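Local atomic coordinates of PfkB (Polaromonas sp. JS666, PDB entry 4DU5), a protein that belongs to the pfkB family of carbohydrate kinases and probably transfers a phosphate group from ATP to a sugar or related substrate. Residues A78-T83 with A108-G113; S186-P191 with A215-P220. All coordinates share one frame; numbering follows the deposited sequence.

Contact 1 (78-83 with 108-113) and contact 2 (186-191 with 215-220) both reach the large, mostly parallel sheet of the kinase, on opposite sides of the chain's centre. Their centres lie 27 Å apart and their nearest atoms about 14 Å, so they do not touch. The centre of contact 1 is about 20 Å from the centre of the chain, where strand 75-81 ends against the loop leading from edge strand 100-106 into the small four-stranded sheet. In pfkB-family kinases such a small sheet forms a lid over the substrate site, so contact 1 probably lies at the lid's root. Contact 2 is buried, its centre about 10 Å from the chain's centre, and pairs two neighbouring inner strands.

Contact 1 of 2, residues A78-T83 with A108-G113; sequences ASRLGT and ATQKTG
Gly82, just past the end of strand 75-81, brings its backbone close to the loop 108-113, its CA lying 4.7 Å from Lys111 CA. Lacking a side chain, Gly82 faces the loop with its backbone alone. The main polar link is between Arg80 and Gln110, which cross obliquely. Arg80 NE gives a hydrogen bond of 2.9 Å to Gln110 OE1, bent to 137° at the hydrogen, with the oxygen out of the guanidinium plane. The guanidinium and amide planes stand 76° apart, and a single bond from NE joins these steeply inclined groups. A bend at chi3 (75°) turns the arginine chain so that NE faces the glutamine, while NH2 and NH1 form salt bridges with Asp107 and Asp144. With an alanine here, Gln110 OE1 would probably lose this donor, and Asp107 and Asp144 the cation they share. On another part of the interface, Thr112 OG1 accepts a weak bond of 3.1 Å from Gly82 N; the same hydroxyl is also hydrogen-bonded to Asp84. Thr83 lies beside Ala108, OG1 being 3.6 Å from Ala108 CB and CG2 close to the Ala108 backbone. Leu81 and Thr112 both pack on helix 85-95, with Leu90 touched by each. The contact thus fastens the C-terminal end of a parallel strand in the Rossmann-like alpha/beta core of a pfkB-family kinase to the connection entering its small beta sheet.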
loop_
_atom_site.group_PDB
_atom_site.type_symbol
_atom_site.label_atom_id
_atom_site.label_comp_id
_atom_site.label_asym_id
_atom_site.label_seq_id
_atom_site.Cartn_x
_atom_site.Cartn_y
_atom_site.Cartn_z
ATOM N N ALA A 78 -19.518 8.116 -7.905
ATOM C CA ALA A 78 -18.948 7.354 -8.996
ATOM C C ALA A 78 -17.432 7.223 -8.826
ATOM O O ALA A 78 -16.726 8.224 -8.651
ATOM C CB ALA A 78 -19.264 8.017 -10.295
ATOM N N SER A 79 -16.927 5.995 -8.875
ATOM C CA SER A 79 -15.494 5.746 -8.685
ATOM C C SER A 79 -15.050 4.324 -9.155
ATOM O O SER A 79 -15.870 3.494 -9.601
ATOM C CB SER A 79 -15.111 5.995 -7.218
ATOM O OG SER A 79 -13.777 6.423 -7.082
ATOM N N ARG A 80 -13.747 4.058 -9.069
ATOM C CA ARG A 80 -13.224 2.714 -9.265
ATOM C C ARG A 80 -12.490 2.392 -7.992
ATOM O O ARG A 80 -11.978 3.298 -7.341
ATOM C CB ARG A 80 -12.223 2.660 -10.435
ATOM C CG ARG A 80 -12.719 3.140 -11.808
ATOM C CD ARG A 80 -11.718 2.717 -12.876
ATOM N NE ARG A 80 -11.870 1.284 -13.098
ATOM C CZ ARG A 80 -12.646 0.757 -14.042
ATOM N NH1 ARG A 80 -13.289 1.541 -14.886
ATOM N NH2 ARG A 80 -12.775 -0.547 -14.143
ATOM N N LEU A 81 -12.441 1.106 -7.657
ATOM C CA LEU A 81 -11.654 0.572 -6.550
ATOM C C LEU A 81 -11.174 -0.824 -6.931
ATOM O O LEU A 81 -11.801 -1.493 -7.748
ATOM C CB LEU A 81 -12.547 0.402 -5.321
ATOM C CG LEU A 81 -13.215 1.594 -4.635
ATOM C CD1 LEU A 81 -14.282 1.085 -3.691
ATOM C CD2 LEU A 81 -12.134 2.433 -3.911
ATOM N N GLY A 82 -10.097 -1.297 -6.313
ATOM C CA GLY A 82 -9.769 -2.700 -6.396
ATOM C C GLY A 82 -10.794 -3.538 -5.640
ATOM O O GLY A 82 -11.696 -3.005 -4.961
ATOM N N THR A 83 -10.659 -4.861 -5.751
ATOM C CA THR A 83 -11.494 -5.797 -4.993
ATOM C C THR A 83 -10.652 -6.392 -3.885
ATOM O O THR A 83 -11.031 -7.415 -3.279
ATOM C CB THR A 83 -12.004 -6.939 -5.850
ATOM O OG1 THR A 83 -10.880 -7.686 -6.321
ATOM C CG2 THR A 83 -12.837 -6.417 -7.028
ATOM N N ALA A 108 -11.206 -6.059 -10.335
ATOM C CA ALA A 108 -10.147 -6.921 -9.780
ATOM C C ALA A 108 -8.698 -6.757 -10.335
ATOM O O ALA A 108 -7.756 -7.192 -9.692
ATOM C CB ALA A 108 -10.574 -8.382 -9.792
ATOM N N THR A 109 -8.530 -6.117 -11.496
ATOM C CA THR A 109 -7.222 -5.969 -12.177
ATOM C C THR A 109 -6.440 -4.714 -11.758
ATOM O O THR A 109 -5.339 -4.424 -12.266
ATOM C CB THR A 109 -7.441 -5.923 -13.713
ATOM O OG1 THR A 109 -7.887 -7.211 -14.159
ATOM C CG2 THR A 109 -6.161 -5.517 -14.489
ATOM N N GLN A 110 -7.031 -3.938 -10.857
ATOM C CA GLN A 110 -6.504 -2.613 -10.549
ATOM C C GLN A 110 -6.406 -2.484 -9.044
ATOM O O GLN A 110 -7.044 -3.259 -8.319
ATOM C CB GLN A 110 -7.417 -1.541 -11.137
ATOM C CG GLN A 110 -7.688 -1.663 -12.632
ATOM C CD GLN A 110 -8.590 -0.552 -13.119
ATOM O OE1 GLN A 110 -9.482 -0.111 -12.393
ATOM N NE2 GLN A 110 -8.357 -0.072 -14.344
ATOM N N LYS A 111 -5.610 -1.514 -8.582
ATOM C CA LYS A 111 -5.329 -1.364 -7.127
ATOM C C LYS A 111 -6.007 -0.171 -6.384
ATOM O O LYS A 111 -6.228 0.877 -6.961
ATOM C CB LYS A 111 -3.821 -1.450 -6.865
ATOM C CG LYS A 111 -2.952 -1.260 -8.101
ATOM C CD LYS A 111 -1.541 -1.784 -7.870
ATOM C CE LYS A 111 -0.695 -1.829 -9.153
ATOM N NZ LYS A 111 0.482 -2.764 -8.963
ATOM N N THR A 112 -6.371 -0.376 -5.117
ATOM C CA THR A 112 -6.995 0.671 -4.288
ATOM C C THR A 112 -5.944 1.585 -3.679
ATOM O O THR A 112 -4.954 1.106 -3.133
ATOM C CB THR A 112 -7.786 0.097 -3.089
ATOM O OG1 THR A 112 -8.838 -0.757 -3.554
ATOM C CG2 THR A 112 -8.397 1.208 -2.281
ATOM N N GLY A 113 -6.179 2.891 -3.746
ATOM C CA GLY A 113 -5.303 3.861 -3.121
ATOM C C GLY A 113 -5.369 3.873 -1.612
ATOM O O GLY A 113 -6.325 3.398 -1.017
#

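Contact 2 of 2, residues S186-P191 with A215-P220; sequences SVSFDP and ADWVLP
Trp217 lays one face of its indole against Ser186, whose OG sits 3.0 Å above the ring plane, displaced toward the rim. This pairing belongs to a beta-alpha-beta crossover, in which strand 186-190, helix 201-212 and strand 217-218 bring two parallel strands side by side within the alpha/beta core. With chi1 at 171°, Ser186 OG swings away from its own backbone N and comes over the indole, where it is also hydrogen-bonded to His155 ND1; the His155 ring in turn stacks with Trp217. Ser188 approaches the indole obliquely, OG to CE3, on the face of the sheet that helix 283-296 covers.

Phe189 and Val218 point to the other face. Phe189 CB packs against Ala215 CB, whereas its ring swings away from strand 217-218 to pack on Ile208 and Leu211 of helix 201-212. Pro191 N lies over the centre of that phenyl ring, and the Pro191 ring crosses Pro220, CG to CB. Val187 CG1 lies against Ala215, extending this apolar face.

Between the two faces run the backbone bonds. Phe189 N meets Trp217 O at 2.7 Å, and Leu219 N returns the pairing to Phe189 O at 2.8 Å. Val187 O is gripped twice, by Asp216 N and by Trp217 N. The carboxylate of Asp216 reaches across as well, with OD1 in a salt bridge to Arg181, which probably helps fix the group's rotation. Its other oxygen, OD2, accepts a hydrogen bond from Val187 N at 2.8 Å, met on its anti side and 34° out of the carboxylate plane.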
loop_
_atom_site.group_PDB
_atom_site.type_symbol
_atom_site.label_atom_id
_atom_site.label_comp_id
_atom_site.label_asym_id
_atom_site.label_seq_id
_atom_site.Cartn_x
_atom_site.Cartn_y
_atom_site.Cartn_z
ATOM N N SER A 186 -27.742 21.625 -12.116
ATOM C CA SER A 186 -26.981 22.495 -11.287
ATOM C C SER A 186 -25.573 21.920 -11.023
ATOM O O SER A 186 -25.399 20.767 -10.691
ATOM C CB SER A 186 -27.815 22.716 -10.030
ATOM O OG SER A 186 -27.090 23.392 -9.051
ATOM N N VAL A 187 -24.564 22.744 -11.211
ATOM C CA VAL A 187 -23.192 22.318 -11.018
ATOM C C VAL A 187 -22.444 23.201 -10.042
ATOM O O VAL A 187 -22.444 24.415 -10.161
ATOM C CB VAL A 187 -22.421 22.260 -12.354
ATOM C CG1 VAL A 187 -20.922 22.132 -12.125
ATOM C CG2 VAL A 187 -22.912 21.087 -13.160
ATOM N N SER A 188 -21.768 22.558 -9.114
ATOM C CA SER A 188 -20.995 23.174 -8.087
ATOM C C SER A 188 -19.521 22.920 -8.361
ATOM O O SER A 188 -19.121 21.795 -8.668
ATOM C CB SER A 188 -21.331 22.424 -6.816
ATOM O OG SER A 188 -21.789 23.307 -5.850
ATOM N N PHE A 189 -18.688 23.927 -8.172
ATOM C CA PHE A 189 -17.262 23.715 -8.302
ATOM C C PHE A 189 -16.498 24.257 -7.132
ATOM O O PHE A 189 -16.644 25.393 -6.752
ATOM C CB PHE A 189 -16.745 24.308 -9.604
ATOM C CG PHE A 189 -15.302 24.024 -9.872
ATOM C CD1 PHE A 189 -14.787 22.732 -9.747
ATOM C CD2 PHE A 189 -14.448 25.051 -10.287
ATOM C CE1 PHE A 189 -13.427 22.481 -10.008
ATOM C CE2 PHE A 189 -13.092 24.819 -10.532
ATOM C CZ PHE A 189 -12.581 23.540 -10.409
ATOM N N ASP A 190 -15.669 23.411 -6.565
ATOM C CA ASP A 190 -14.767 23.800 -5.510
ATOM C C ASP A 190 -13.323 23.685 -6.021
ATOM O O ASP A 190 -12.810 22.583 -6.137
ATOM C CB ASP A 190 -14.977 22.912 -4.285
ATOM C CG ASP A 190 -13.981 23.211 -3.183
ATOM O OD1 ASP A 190 -13.166 24.159 -3.358
ATOM O OD2 ASP A 190 -14.012 22.513 -2.132
ATOM N N PRO A 191 -12.664 24.831 -6.306
ATOM C CA PRO A 191 -11.323 24.859 -6.913
ATOM C C PRO A 191 -10.195 24.501 -5.954
ATOM O O PRO A 191 -9.344 25.346 -5.656
ATOM C CB PRO A 191 -11.169 26.313 -7.354
ATOM C CG PRO A 191 -12.066 27.079 -6.496
ATOM C CD PRO A 191 -13.198 26.193 -6.093
ATOM N N ALA A 215 -19.189 25.711 -14.211
ATOM C CA ALA A 215 -19.969 25.635 -12.972
ATOM C C ALA A 215 -20.964 26.782 -12.857
ATOM O O ALA A 215 -20.719 27.883 -13.345
ATOM C CB ALA A 215 -19.050 25.630 -11.786
ATOM N N ASP A 216 -22.078 26.514 -12.186
ATOM C CA ASP A 216 -22.988 27.576 -11.751
ATOM C C ASP A 216 -22.486 28.228 -10.466
ATOM O O ASP A 216 -22.549 29.432 -10.328
ATOM C CB ASP A 216 -24.415 27.040 -11.559
ATOM C CG ASP A 216 -24.899 26.213 -12.753
ATOM O OD1 ASP A 216 -24.773 26.717 -13.890
ATOM O OD2 ASP A 216 -25.394 25.071 -12.566
ATOM N N TRP A 217 -22.002 27.419 -9.527
ATOM C CA TRP A 217 -21.550 27.921 -8.212
ATOM C C TRP A 217 -20.080 27.609 -7.968
ATOM O O TRP A 217 -19.675 26.453 -7.957
ATOM C CB TRP A 217 -22.378 27.361 -7.033
ATOM C CG TRP A 217 -23.840 27.168 -7.287
ATOM C CD1 TRP A 217 -24.633 27.929 -8.073
ATOM C CD2 TRP A 217 -24.681 26.171 -6.710
ATOM N NE1 TRP A 217 -25.922 27.455 -8.050
ATOM C CE2 TRP A 217 -25.976 26.372 -7.223
ATOM C CE3 TRP A 217 -24.464 25.117 -5.816
ATOM C CZ2 TRP A 217 -27.053 25.579 -6.872
ATOM C CZ3 TRP A 217 -25.543 24.299 -5.478
ATOM C CH2 TRP A 217 -26.825 24.550 -5.993
ATOM N N VAL A 218 -19.284 28.644 -7.749
ATOM C CA VAL A 218 -17.868 28.451 -7.518
ATOM C C VAL A 218 -17.564 28.734 -6.059
ATOM O O VAL A 218 -18.010 29.740 -5.526
ATOM C CB VAL A 218 -17.057 29.284 -8.513
ATOM C CG1 VAL A 218 -15.563 28.967 -8.425
ATOM C CG2 VAL A 218 -17.551 28.960 -9.922
ATOM N N LEU A 219 -16.834 27.833 -5.411
ATOM C CA LEU A 219 -16.612 27.887 -3.965
ATOM C C LEU A 219 -15.163 28.091 -3.508
ATOM O O LEU A 219 -14.637 27.279 -2.765
ATOM C CB LEU A 219 -17.142 26.603 -3.346
ATOM C CG LEU A 219 -18.550 26.550 -2.807
ATOM C CD1 LEU A 219 -19.498 27.558 -3.406
ATOM C CD2 LEU A 219 -19.006 25.181 -3.103
ATOM N N PRO A 220 -14.515 29.175 -3.929
ATOM C CA PRO A 220 -13.089 29.311 -3.591
ATOM C C PRO A 220 -12.777 29.848 -2.214
ATOM O O PRO A 220 -13.564 30.593 -1.621
ATOM C CB PRO A 220 -12.592 30.328 -4.600
ATOM C CG PRO A 220 -13.816 31.165 -4.874
ATOM C CD PRO A 220 -14.965 30.210 -4.868
#